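Integron cassette protein VCH_CASS2 (Vibrio cholerae, PDB 3GK6) probably binds cationic, drug-like molecules, as an effector-binding module encoded by a mobile integron gene cassette. Local coordinates at residues Y80-D83 / F84-A87; T108-S112 / G113-T117. One frame throughout, in Å; residues are numbered along the deposited sequence.

Contact 1 (Y80-D83 / F84-A87); sequences YESD and FTGA
Asp83 OD1 is gripped by two groups of Thr85. The hydroxyl OG1 donates to it at 2.7 Å on the syn lone pair, and Thr85 N reaches the same OD1 at 2.9 Å from above the carboxylate plane. CG of Asp83 stands between its own backbone N and carbonyl carbon (chi1 62°), a torsion that brings the carboxylate forward over the turn. With OD1 accepting the NH of the residue two further on, this is an Asx turn. It coincides with a type I beta turn from Asp83 to Gly86, in which Gly86 N donates to Asp83 O at 3.1 Å. The neck of this hairpin loop between strands 73-78 and 88-94 is closed by Glu81 and Ala87: Glu81 N donates to Ala87 O at 2.8 Å, and the extended Glu81 side chain reaches across so that Ala87 N donates to the anti lone pair of Glu81 OE1, nearly straight (2.9 Å, 176°). A water inside the loop takes the NH of Ser82 and donates to Asp83 O. Asp83 OD1 thus accepts an NH and a hydroxyl at the tip, and Glu81 OE1 an NH at the neck, donors that would probably favour the charged form of both acids.

Contact 2 (T108-S112 / G113-T117); sequences TKVSS and GKYVT
The long strand 106-121 of the antiparallel barrel is interrupted by a short irregular piece at Ser111 and Ser112, and this contact spans the break. Tyr115, on the far side of it, lays its ring back along the chain so that the hydroxyl arrives at Ser111 O, with OH 3.0 Å from that oxygen. The carbonyl oxygen lies at the ring edge, in the ring plane, and CE2 and CZ of Tyr115 are each 4.0 Å from Ser111 O. This distance and placement suit a hydrogen bond from the phenol, but its proton may be directed to Ser111 O or to a competing acceptor, so the bond is only probable. With Tyr115 CG anti to its carbonyl carbon and beside the backbone N (chi1 -69°), the ring points back toward the break, which puts OH beside Ser111 O.

In the barrel, 106-121 runs between strands 18-39 and 162-168. Backbone bonds to strand 18-39 continue on both sides of the interruption, from Val110 to Phe30 and from Gly113 to Ile27, and Ser112 OG is held by Gly29 N. The Tyr115 side chain also touches Ile27, Ser166 and Ala168.

One methyl also touches the hydroxyl: Val110 CG1, anti to its own backbone N, lies 3.5 Å from Tyr115 OH, the two buried side chains crossing at a slant.

How the contacts relate
Contact 1 is a surface feature, with one buried residue among the eight that touch, whereas contact 2 is partly buried and has Val110 and Tyr115 in the interior. They lie on different elements: 80-87 connects strands 73-78 and 88-94, while 108-117 lies along 106-121. Strand 18-39 nevertheless meets both, through Arg38 beside contact 1 and through Ile27 to Phe30 beside contact 2. Their centres are 18 Å apart and their nearest atoms about 10 Å, without touching. The chemistry follows the location: the loop is fastened by carboxylates, backbone groups and a water, while across its break the interrupted strand adds a probable phenol-to-carbonyl bond and a methyl contact to the backbone ladder with strand 18-39.

Contact 1 (Y80-D83 / F84-A87)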
loop_
_atom_site.group_PDB
_atom_site.type_symbol
_atom_site.label_atom_id
_atom_site.label_comp_id
_atom_site.label_asym_id
_atom_site.label_seq_id
_atom_site.Cartn_x
_atom_site.Cartn_y
_atom_site.Cartn_z
ATOM N N TYR A 80 12.340 -0.945 -3.792
ATOM C CA TYR A 80 12.238 -1.821 -4.948
ATOM C C TYR A 80 13.610 -2.279 -5.405
ATOM O O TYR A 80 14.474 -1.456 -5.691
ATOM C CB TYR A 80 11.559 -1.093 -6.100
ATOM C CG TYR A 80 10.045 -0.960 -5.980
ATOM C CD1 TYR A 80 9.209 -1.976 -6.418
ATOM C CD2 TYR A 80 9.466 0.200 -5.481
ATOM C CE1 TYR A 80 7.828 -1.869 -6.336
ATOM C CE2 TYR A 80 8.064 0.322 -5.386
ATOM C CZ TYR A 80 7.262 -0.717 -5.828
ATOM O OH TYR A 80 5.892 -0.624 -5.765
ATOM N N GLU A 81 13.797 -3.592 -5.485
ATOM C CA GLU A 81 15.032 -4.152 -6.007
ATOM C C GLU A 81 15.291 -3.586 -7.397
ATOM O O GLU A 81 16.410 -3.211 -7.722
ATOM C CB GLU A 81 14.948 -5.683 -6.072
ATOM C CG GLU A 81 16.268 -6.374 -6.450
ATOM C CD GLU A 81 16.078 -7.842 -6.818
ATOM O OE1 GLU A 81 14.920 -8.316 -6.826
ATOM O OE2 GLU A 81 17.091 -8.522 -7.101
ATOM N N SER A 82 14.240 -3.507 -8.205
ATOM C CA SER A 82 14.372 -3.082 -9.592
ATOM C C SER A 82 13.090 -2.416 -10.076
ATOM O O SER A 82 12.850 -1.239 -9.811
ATOM C CB SER A 82 14.679 -4.294 -10.463
ATOM O OG SER A 82 13.853 -5.382 -10.077
ATOM N N ASP A 83 12.273 -3.181 -10.793
ATOM C CA ASP A 83 10.966 -2.711 -11.237
ATOM C C ASP A 83 9.894 -3.679 -10.734
ATOM O O ASP A 83 10.074 -4.323 -9.705
ATOM C CB ASP A 83 10.926 -2.589 -12.758
ATOM C CG ASP A 83 11.153 -3.917 -13.460
ATOM O OD1 ASP A 83 11.311 -4.948 -12.769
ATOM O OD2 ASP A 83 11.172 -3.929 -14.709
ATOM N N PHE A 84 8.790 -3.798 -11.461
ATOM C CA PHE A 84 7.687 -4.650 -11.015
ATOM C C PHE A 84 8.031 -6.150 -11.029
ATOM O O PHE A 84 7.305 -6.970 -10.459
ATOM C CB PHE A 84 6.422 -4.365 -11.827
ATOM C CG PHE A 84 6.536 -4.725 -13.281
ATOM C CD1 PHE A 84 6.220 -5.999 -13.718
ATOM C CD2 PHE A 84 6.951 -3.786 -14.212
ATOM C CE1 PHE A 84 6.320 -6.334 -15.055
ATOM C CE2 PHE A 84 7.055 -4.118 -15.553
ATOM C CZ PHE A 84 6.738 -5.394 -15.973
ATOM N N THR A 85 9.150 -6.501 -11.660
ATOM C CA THR A 85 9.569 -7.893 -11.742
ATOM C C THR A 85 10.529 -8.268 -10.617
ATOM O O THR A 85 10.939 -9.429 -10.499
ATOM C CB THR A 85 10.294 -8.180 -13.062
ATOM O OG1 THR A 85 11.611 -7.623 -12.994
ATOM C CG2 THR A 85 9.543 -7.570 -14.239
ATOM N N GLY A 86 10.906 -7.289 -9.805
ATOM C CA GLY A 86 11.885 -7.515 -8.757
ATOM C C GLY A 86 11.270 -7.518 -7.374
ATOM O O GLY A 86 10.067 -7.335 -7.222
ATOM N N ALA A 87 12.097 -7.724 -6.360
ATOM C CA ALA A 87 11.617 -7.710 -4.987
ATOM C C ALA A 87 11.246 -6.294 -4.548
ATOM O O ALA A 87 11.661 -5.308 -5.159
ATOM C CB ALA A 87 12.659 -8.307 -4.055
HETATM O O HOH W 1 11.685 -4.357 -7.517
#

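Contact 2 (T108-S112 / G113-T117)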
loop_
_atom_site.group_PDB
_atom_site.type_symbol
_atom_site.label_atom_id
_atom_site.label_comp_id
_atom_site.label_asym_id
_atom_site.label_seq_id
_atom_site.Cartn_x
_atom_site.Cartn_y
_atom_site.Cartn_z
ATOM N N THR A 108 8.918 4.462 8.528
ATOM C CA THR A 108 9.263 4.869 7.172
ATOM C C THR A 108 8.717 6.267 6.888
ATOM O O THR A 108 7.598 6.601 7.280
ATOM C CB THR A 108 8.687 3.893 6.111
ATOM O OG1 THR A 108 9.041 2.543 6.441
ATOM C CG2 THR A 108 9.221 4.221 4.728
ATOM N N LYS A 109 9.511 7.083 6.208
ATOM C CA LYS A 109 9.013 8.368 5.731
ATOM C C LYS A 109 8.693 8.237 4.259
ATOM O O LYS A 109 9.547 7.831 3.470
ATOM C CB LYS A 109 10.026 9.488 5.973
ATOM C CG LYS A 109 11.347 9.332 5.233
ATOM C CD LYS A 109 12.273 10.512 5.512
ATOM C CE LYS A 109 13.614 10.364 4.803
ATOM N NZ LYS A 109 14.460 11.589 4.949
ATOM N N VAL A 110 7.444 8.535 3.909
ATOM C CA VAL A 110 7.003 8.622 2.526
ATOM C C VAL A 110 7.202 10.066 2.070
ATOM O O VAL A 110 6.686 10.992 2.707
ATOM C CB VAL A 110 5.522 8.288 2.409
ATOM C CG1 VAL A 110 5.052 8.448 0.982
ATOM C CG2 VAL A 110 5.254 6.861 2.913
ATOM N N SER A 111 7.951 10.256 0.984
ATOM C CA SER A 111 8.321 11.593 0.528
ATOM C C SER A 111 7.183 12.317 -0.180
ATOM O O SER A 111 6.349 11.712 -0.843
ATOM C CB SER A 111 9.545 11.536 -0.395
ATOM O OG SER A 111 10.741 11.375 0.349
ATOM N N SER A 112 7.152 13.639 -0.028
ATOM C CA SER A 112 6.273 14.427 -0.870
ATOM C C SER A 112 6.662 14.171 -2.319
ATOM O O SER A 112 7.841 13.972 -2.628
ATOM C CB SER A 112 6.424 15.922 -0.559
ATOM O OG SER A 112 6.202 16.166 0.809
ATOM N N GLY A 113 5.686 14.209 -3.216
ATOM C CA GLY A 113 5.983 14.029 -4.624
ATOM C C GLY A 113 4.759 13.989 -5.510
ATOM O O GLY A 113 3.647 14.251 -5.056
ATOM N N LYS A 114 4.981 13.669 -6.780
ATOM C CA LYS A 114 3.907 13.579 -7.747
ATOM C C LYS A 114 3.444 12.135 -7.844
ATOM O O LYS A 114 4.246 11.221 -8.028
ATOM C CB LYS A 114 4.354 14.075 -9.121
ATOM C CG LYS A 114 3.214 14.128 -10.123
ATOM C CD LYS A 114 3.498 15.060 -11.286
ATOM C CE LYS A 114 4.452 14.453 -12.287
ATOM N NZ LYS A 114 4.600 15.338 -13.493
ATOM N N TYR A 115 2.144 11.947 -7.702
ATOM C CA TYR A 115 1.557 10.623 -7.728
ATOM C C TYR A 115 0.370 10.591 -8.676
ATOM O O TYR A 115 -0.273 11.610 -8.918
ATOM C CB TYR A 115 1.030 10.259 -6.348
ATOM C CG TYR A 115 2.087 10.042 -5.303
ATOM C CD1 TYR A 115 2.493 8.755 -4.952
ATOM C CD2 TYR A 115 2.663 11.116 -4.652
ATOM C CE1 TYR A 115 3.454 8.559 -3.981
ATOM C CE2 TYR A 115 3.620 10.934 -3.687
ATOM C CZ TYR A 115 4.013 9.665 -3.351
ATOM O OH TYR A 115 4.966 9.516 -2.372
ATOM N N VAL A 116 0.101 9.405 -9.197
ATOM C CA VAL A 116 -1.171 9.098 -9.832
ATOM C C VAL A 116 -1.946 8.251 -8.829
ATOM O O VAL A 116 -1.463 7.205 -8.400
ATOM C CB VAL A 116 -0.952 8.303 -11.125
ATOM C CG1 VAL A 116 -2.248 7.861 -11.668
ATOM C CG2 VAL A 116 -0.207 9.178 -12.157
ATOM N N THR A 117 -3.127 8.718 -8.436
ATOM C CA THR A 117 -3.907 8.034 -7.410
ATOM C C THR A 117 -5.187 7.445 -7.999
ATOM O O THR A 117 -5.921 8.117 -8.729
ATOM C CB THR A 117 -4.242 8.976 -6.229
ATOM O OG1 THR A 117 -3.030 9.432 -5.611
ATOM C CG2 THR A 117 -5.103 8.264 -5.183
#